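Long-range contacts in hypothetical sugar ABC-transporter sugar binding protein (Arthrobacter globiformis, PDB 7BVT), which binds cyclic alpha-maltosyl-1,6-maltose and probably delivers it to an ABC transporter for uptake: residues 277-281 with 357-361; 172-176 with 239-243. All blocks are in the same frame, centred on the assembly; numbering follows the deposited sequence.

Followed from the N terminus, the chain first enters contact 2 in helix 165-179 and returns to it 63 residues later, just after helix 225-239, so that the contact closes a loop that is helical in nearly half its length and holds no strand. Contact 1 opens afterwards, at strand 277-280, and closes 76 residues on at 357-361, which runs into helix 359-363. The two loops therefore follow one another in series, neither nesting nor crossing. The centres of contacts 1 and 2 lie about 22 Å apart and their nearest atoms about 11 Å apart. Contact 2 joins helix 165-179 to the loop after helix 225-239, whereas contact 1 ties 357-361 to the mixed sheet through strand 277-280.

Contact 1: 277-281 with 357-361; sequences FGTAQ and RLLPY
The guanidinium of Arg357 lies flat over one face of the Phe277 ring, the two planes only 7° apart and their centres 3.7 Å from each other, a stacked cation-pi pair in which Arg357 NH1 sits over the middle of the ring. At the edge of the same ring, in its plane, is the methyl CG2 of Thr279. The guanidinium in turn uses its own edge: Arg357 NH1 donates to Phe277 O at 2.9 Å, with an N-H...O angle of 157°, the oxygen lying close to the guanidinium plane though the donor is tilted from the carbonyl plane. One residue thus offers the arginine both an aromatic face and a carbonyl, and together these should fix the rotation of the planar group. A bend at chi3 (-65°) turns the end of the arginine chain onto the ring. The third flat group, the Tyr361 ring, meets Thr279 at its edge, Tyr361 CE2 to Thr279 CG2 being 4.0 Å, while its hydroxyl bonds to Glu261 O. Arg357 O also lies at the edge of the Tyr361 ring, in the ring plane.

Thr279 also uses its hydroxyl. Its OG1 donates to Arg357 O at 2.7 Å, in the carbonyl plane and on a lone pair, and Thr279 OG1 also rests 3.6 Å from Pro360 CG. Farther along, Pro360 CB packs 3.7 Å from Ala280 C, against the strand backbone.

Met145 of strand 140-147 touches Phe277, Thr279 and Tyr361, and Gly278 and Ala280 pair with that strand through backbone hydrogen bonds. Here residues 357-361, leading into helix 359-363, pack on strand 277-280 of the mixed sheet in a solute-binding protein fold, with the Tyr361 side chain about 9 Å from a bound glucose unit.

Contact 2: 172-176 with 239-243; sequences GQTIL and DSGVS
Gly172 presents its bare backbone to Val242, whose CG1 comes within 3.7 Å of Gly172 CA; a side chain here would run into that methyl. At Gln173 the other methyl takes over, Val242 CG2 lying 3.5 Å from Gln173 N. The amide of Gln173 folds back through a bend at chi2 (70°), placing Gln173 OE1 3.6 Å from Ser240 CB. Its nitrogen bonds to Asp177 OD1 one helical turn on. Gln173 NE2 also donates to a water 2.9 Å away, and that water's oxygen, 2.6 Å from Ser240 O, donates a hydrogen bond to it. One turn beyond Gly172, Leu176 sends CD2 against the backbone of the loop, 3.5 Å from Ser240 O and 3.7 Å from Gly241 C.

An alanine in place of Val242 would take away both methyls and would probably open a gap over Gly172 and the start of Gln173.

Gly241, with positive phi, is the first residue to leave helical geometry after helix 225-239, and Leu176 packs on this turn. The contact is a helix-to-loop packing in which a glycine on helix 165-179 lets the chain following helix 225-239 approach closely, supplemented by a water bridge.

Contact 1: 277-281 with 357-361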
ATOM      1  N   PHE A 277      11.522  12.267  14.195  1.00 24.79           N
ATOM      2  CA  PHE A 277      11.054  12.229  12.790  1.00 22.80           C
ATOM      3  C   PHE A 277       9.848  13.130  12.600  1.00 23.02           C
ATOM      4  O   PHE A 277       8.999  13.336  13.504  1.00 23.65           O
ATOM      5  CB  PHE A 277      10.779  10.795  12.367  1.00 21.92           C
ATOM      6  CG  PHE A 277       9.559  10.151  12.957  1.00 24.94           C
ATOM      7  CD1 PHE A 277       9.643   9.482  14.162  1.00 25.16           C
ATOM      8  CD2 PHE A 277       8.340  10.172  12.290  1.00 22.82           C
ATOM      9  CE1 PHE A 277       8.529   8.873  14.706  1.00 26.81           C
ATOM     10  CE2 PHE A 277       7.234   9.567  12.838  1.00 24.89           C
ATOM     11  CZ  PHE A 277       7.317   8.931  14.048  1.00 27.53           C
ATOM     12  N   GLY A 278       9.713  13.599  11.360  1.00 20.05           N
ATOM     13  CA  GLY A 278       8.551  14.314  10.844  1.00 19.32           C
ATOM     14  C   GLY A 278       7.940  13.552   9.670  1.00 18.68           C
ATOM     15  O   GLY A 278       8.581  12.594   9.168  1.00 18.60           O
ATOM     16  N   THR A 279       6.728  13.919   9.327  1.00 19.60           N
ATOM     17  CA  THR A 279       6.024  13.262   8.215  1.00 19.29           C
ATOM     18  C   THR A 279       5.406  14.340   7.354  1.00 19.92           C
ATOM     19  O   THR A 279       5.123  15.482   7.813  1.00 20.62           O
ATOM     20  CB  THR A 279       4.988  12.250   8.727  1.00 21.04           C
ATOM     21  OG1 THR A 279       3.963  13.018   9.361  1.00 20.45           O
ATOM     22  CG2 THR A 279       5.572  11.198   9.632  1.00 21.04           C
ATOM     23  N   ALA A 280       5.161  14.022   6.089  1.00 17.98           N
ATOM     24  CA  ALA A 280       4.461  14.930   5.184  1.00 16.13           C
ATOM     25  C   ALA A 280       3.901  14.168   3.999  1.00 15.91           C
ATOM     26  O   ALA A 280       4.317  13.003   3.785  1.00 17.28           O
ATOM     27  CB  ALA A 280       5.399  15.992   4.647  1.00 18.46           C
ATOM     28  N   GLN A 281       3.006  14.846   3.311  1.00 18.53           N
ATOM     29  CA  GLN A 281       2.578  14.445   1.960  1.00 19.74           C
ATOM     30  C   GLN A 281       3.834  14.157   1.126  1.00 19.08           C
ATOM     31  O   GLN A 281       4.846  14.888   1.244  1.00 18.41           O
ATOM     32  CB  GLN A 281       1.715  15.570   1.379  1.00 21.39           C
ATOM     33  CG  GLN A 281       1.324  15.365  -0.074  1.00 22.18           C
ATOM     34  CD  GLN A 281       0.450  16.469  -0.596  1.00 23.93           C
ATOM     35  OE1 GLN A 281      -0.747  16.268  -0.834  1.00 27.04           O
ATOM     36  NE2 GLN A 281       1.019  17.657  -0.726  1.00 26.69           N
ATOM     37  N   ARG A 357       1.431  12.705  13.618  1.00 20.57           N
ATOM     38  CA  ARG A 357       2.297  12.468  12.413  1.00 21.61           C
ATOM     39  C   ARG A 357       1.587  11.493  11.452  1.00 21.45           C
ATOM     40  O   ARG A 357       2.033  11.352  10.329  1.00 20.30           O
ATOM     41  CB  ARG A 357       3.692  12.037  12.815  1.00 21.65           C
ATOM     42  CG  ARG A 357       4.435  13.230  13.417  1.00 23.95           C
ATOM     43  CD  ARG A 357       5.732  12.820  14.017  1.00 24.08           C
ATOM     44  NE  ARG A 357       5.555  11.943  15.163  1.00 28.07           N
ATOM     45  CZ  ARG A 357       6.544  11.590  15.967  1.00 29.43           C
ATOM     46  NH1 ARG A 357       7.775  11.990  15.715  1.00 29.32           N
ATOM     47  NH2 ARG A 357       6.322  10.811  17.011  1.00 32.71           N
ATOM     48  N   LEU A 358       0.497  10.863  11.863  1.00 20.74           N
ATOM     49  CA  LEU A 358      -0.272  10.027  10.912  1.00 19.82           C
ATOM     50  C   LEU A 358      -1.130  10.931  10.021  1.00 18.99           C
ATOM     51  O   LEU A 358      -1.561  10.466   8.956  1.00 18.22           O
ATOM     52  CB  LEU A 358      -1.126   9.026  11.698  1.00 21.55           C
ATOM     53  CG  LEU A 358      -1.626   7.832  10.894  1.00 23.06           C
ATOM     54  CD1 LEU A 358      -0.521   6.888  10.528  1.00 23.04           C
ATOM     55  CD2 LEU A 358      -2.697   7.086  11.678  1.00 23.19           C
ATOM     56  N   LEU A 359      -1.354  12.200  10.361  1.00 19.70           N
ATOM     57  CA  LEU A 359      -2.384  12.984   9.658  1.00 19.72           C
ATOM     58  C   LEU A 359      -2.048  13.077   8.162  1.00 20.17           C
ATOM     59  O   LEU A 359      -2.922  12.960   7.313  1.00 18.61           O
ATOM     60  CB  LEU A 359      -2.573  14.383  10.279  1.00 21.24           C
ATOM     61  CG  LEU A 359      -3.657  15.225   9.623  1.00 26.22           C
ATOM     62  CD1 LEU A 359      -5.010  14.556   9.741  1.00 29.22           C
ATOM     63  CD2 LEU A 359      -3.737  16.659  10.194  1.00 27.33           C
ATOM     64  N   PRO A 360      -0.791  13.331   7.734  1.00 19.88           N
ATOM     65  CA  PRO A 360      -0.542  13.466   6.296  1.00 20.84           C
ATOM     66  C   PRO A 360      -0.946  12.178   5.568  1.00 19.27           C
ATOM     67  O   PRO A 360      -1.414  12.263   4.449  1.00 19.09           O
ATOM     68  CB  PRO A 360       0.968  13.675   6.222  1.00 19.78           C
ATOM     69  CG  PRO A 360       1.235  14.414   7.515  1.00 22.37           C
ATOM     70  CD  PRO A 360       0.410  13.641   8.540  1.00 22.49           C
ATOM     71  N   TYR A 361      -0.725  11.036   6.194  1.00 17.99           N
ATOM     72  CA  TYR A 361      -1.057   9.720   5.580  1.00 17.31           C
ATOM     73  C   TYR A 361      -2.570   9.602   5.418  1.00 18.79           C
ATOM     74  O   TYR A 361      -3.089   9.113   4.398  1.00 17.91           O
ATOM     75  CB  TYR A 361      -0.475   8.611   6.434  1.00 16.98           C
ATOM     76  CG  TYR A 361       1.024   8.495   6.399  1.00 16.98           C
ATOM     77  CD1 TYR A 361       1.649   7.690   5.467  1.00 16.42           C
ATOM     78  CD2 TYR A 361       1.819   9.127   7.350  1.00 18.87           C
ATOM     79  CE1 TYR A 361       3.009   7.515   5.430  1.00 18.12           C
ATOM     80  CE2 TYR A 361       3.191   8.954   7.330  1.00 18.42           C
ATOM     81  CZ  TYR A 361       3.784   8.130   6.382  1.00 20.25           C
ATOM     82  OH  TYR A 361       5.125   7.941   6.322  1.00 18.63           O
TER

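Contact 2: 172-176 with 239-243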
ATOM      1  N   GLY A 172      17.807  18.033  -0.078  1.00 16.73           N
ATOM      2  CA  GLY A 172      18.708  16.892   0.036  1.00 17.50           C
ATOM      3  C   GLY A 172      20.133  17.284  -0.295  1.00 19.02           C
ATOM      4  O   GLY A 172      21.022  16.694   0.317  1.00 18.62           O
ATOM      5  N   GLN A 173      20.318  18.125  -1.302  1.00 19.04           N
ATOM      6  CA  GLN A 173      21.674  18.601  -1.672  1.00 20.00           C
ATOM      7  C   GLN A 173      22.301  19.337  -0.487  1.00 20.34           C
ATOM      8  O   GLN A 173      23.496  19.128  -0.195  1.00 21.02           O
ATOM      9  CB  GLN A 173      21.618  19.475  -2.909  1.00 21.03           C
ATOM     10  CG  GLN A 173      22.964  19.879  -3.473  1.00 22.24           C
ATOM     11  CD  GLN A 173      23.696  18.717  -4.088  1.00 23.77           C
ATOM     12  OE1 GLN A 173      23.140  18.034  -4.975  1.00 26.71           O
ATOM     13  NE2 GLN A 173      24.927  18.487  -3.638  1.00 23.76           N
ATOM     14  N   THR A 174      21.546  20.156   0.186  1.00 20.35           N
ATOM     15  CA  THR A 174      22.050  20.871   1.383  1.00 20.23           C
ATOM     16  C   THR A 174      22.469  19.870   2.456  1.00 22.53           C
ATOM     17  O   THR A 174      23.541  20.005   3.035  1.00 21.24           O
ATOM     18  CB  THR A 174      20.990  21.838   1.846  1.00 18.81           C
ATOM     19  OG1 THR A 174      20.821  22.827   0.836  1.00 20.39           O
ATOM     20  CG2 THR A 174      21.336  22.522   3.158  1.00 21.13           C
ATOM     21  N   ILE A 175      21.665  18.866   2.731  1.00 18.55           N
ATOM     22  CA  ILE A 175      22.020  17.843   3.735  1.00 19.16           C
ATOM     23  C   ILE A 175      23.327  17.164   3.324  1.00 23.23           C
ATOM     24  O   ILE A 175      24.239  16.990   4.165  1.00 23.28           O
ATOM     25  CB  ILE A 175      20.884  16.841   3.948  1.00 19.60           C
ATOM     26  CG1 ILE A 175      19.682  17.519   4.591  1.00 21.55           C
ATOM     27  CG2 ILE A 175      21.357  15.665   4.773  1.00 20.16           C
ATOM     28  CD1 ILE A 175      18.423  16.639   4.633  1.00 23.07           C
ATOM     29  N   LEU A 176      23.458  16.782   2.065  1.00 20.98           N
ATOM     30  CA  LEU A 176      24.677  16.078   1.628  1.00 23.30           C
ATOM     31  C   LEU A 176      25.879  17.041   1.777  1.00 23.06           C
ATOM     32  O   LEU A 176      26.905  16.586   2.314  1.00 25.41           O
ATOM     33  CB  LEU A 176      24.483  15.618   0.191  1.00 24.37           C
ATOM     34  CG  LEU A 176      25.695  14.961  -0.442  1.00 23.41           C
ATOM     35  CD1 LEU A 176      26.029  13.637   0.251  1.00 25.32           C
ATOM     36  CD2 LEU A 176      25.515  14.888  -1.946  1.00 25.74           C
ATOM     37  N   ASP A 239      22.629  10.595  -9.159  1.00 22.31           N
ATOM     38  CA  ASP A 239      23.804  11.171  -9.878  1.00 25.67           C
ATOM     39  C   ASP A 239      24.381  12.271  -8.989  1.00 27.04           C
ATOM     40  O   ASP A 239      25.618  12.414  -8.967  1.00 23.75           O
ATOM     41  CB  ASP A 239      23.466  11.686 -11.288  1.00 29.95           C
ATOM     42  CG  ASP A 239      23.393  10.595 -12.364  1.00 39.86           C
ATOM     43  OD1 ASP A 239      23.769   9.417 -12.072  1.00 40.57           O
ATOM     44  OD2 ASP A 239      22.887  10.914 -13.477  1.00 45.74           O
ATOM     45  N   SER A 240      23.528  13.038  -8.291  1.00 24.91           N
ATOM     46  CA  SER A 240      23.991  14.147  -7.391  1.00 23.40           C
ATOM     47  C   SER A 240      24.666  13.582  -6.143  1.00 24.09           C
ATOM     48  O   SER A 240      25.256  14.396  -5.402  1.00 27.14           O
ATOM     49  CB  SER A 240      22.864  15.063  -7.035  1.00 26.37           C
ATOM     50  OG  SER A 240      21.845  14.390  -6.297  1.00 24.93           O
ATOM     51  N   GLY A 241      24.475  12.297  -5.815  1.00 21.13           N
ATOM     52  CA  GLY A 241      24.842  11.726  -4.514  1.00 22.03           C
ATOM     53  C   GLY A 241      23.843  11.979  -3.395  1.00 21.86           C
ATOM     54  O   GLY A 241      24.083  11.454  -2.282  1.00 21.54           O
ATOM     55  N   VAL A 242      22.768  12.742  -3.671  1.00 19.69           N
ATOM     56  CA  VAL A 242      21.713  12.986  -2.623  1.00 21.53           C
ATOM     57  C   VAL A 242      21.073  11.662  -2.209  1.00 21.18           C
ATOM     58  O   VAL A 242      20.833  11.465  -1.003  1.00 21.75           O
ATOM     59  CB  VAL A 242      20.681  14.021  -3.067  1.00 22.37           C
ATOM     60  CG1 VAL A 242      19.480  14.036  -2.126  1.00 19.71           C
ATOM     61  CG2 VAL A 242      21.304  15.399  -3.186  1.00 22.34           C
ATOM     62  N   SER A 243      20.862  10.750  -3.162  1.00 21.64           N
ATOM     63  CA  SER A 243      20.233   9.419  -2.932  1.00 23.32           C
ATOM     64  C   SER A 243      21.104   8.310  -3.512  1.00 23.98           C
ATOM     65  O   SER A 243      20.868   7.914  -4.648  1.00 22.98           O
ATOM     66  CB  SER A 243      18.882   9.398  -3.635  1.00 20.16           C
ATOM     67  OG  SER A 243      18.099  10.481  -3.172  1.00 19.72           O
TER
HETATM   68  O   HOH W   1      26.490  16.692  -5.297  1.00 36.85           O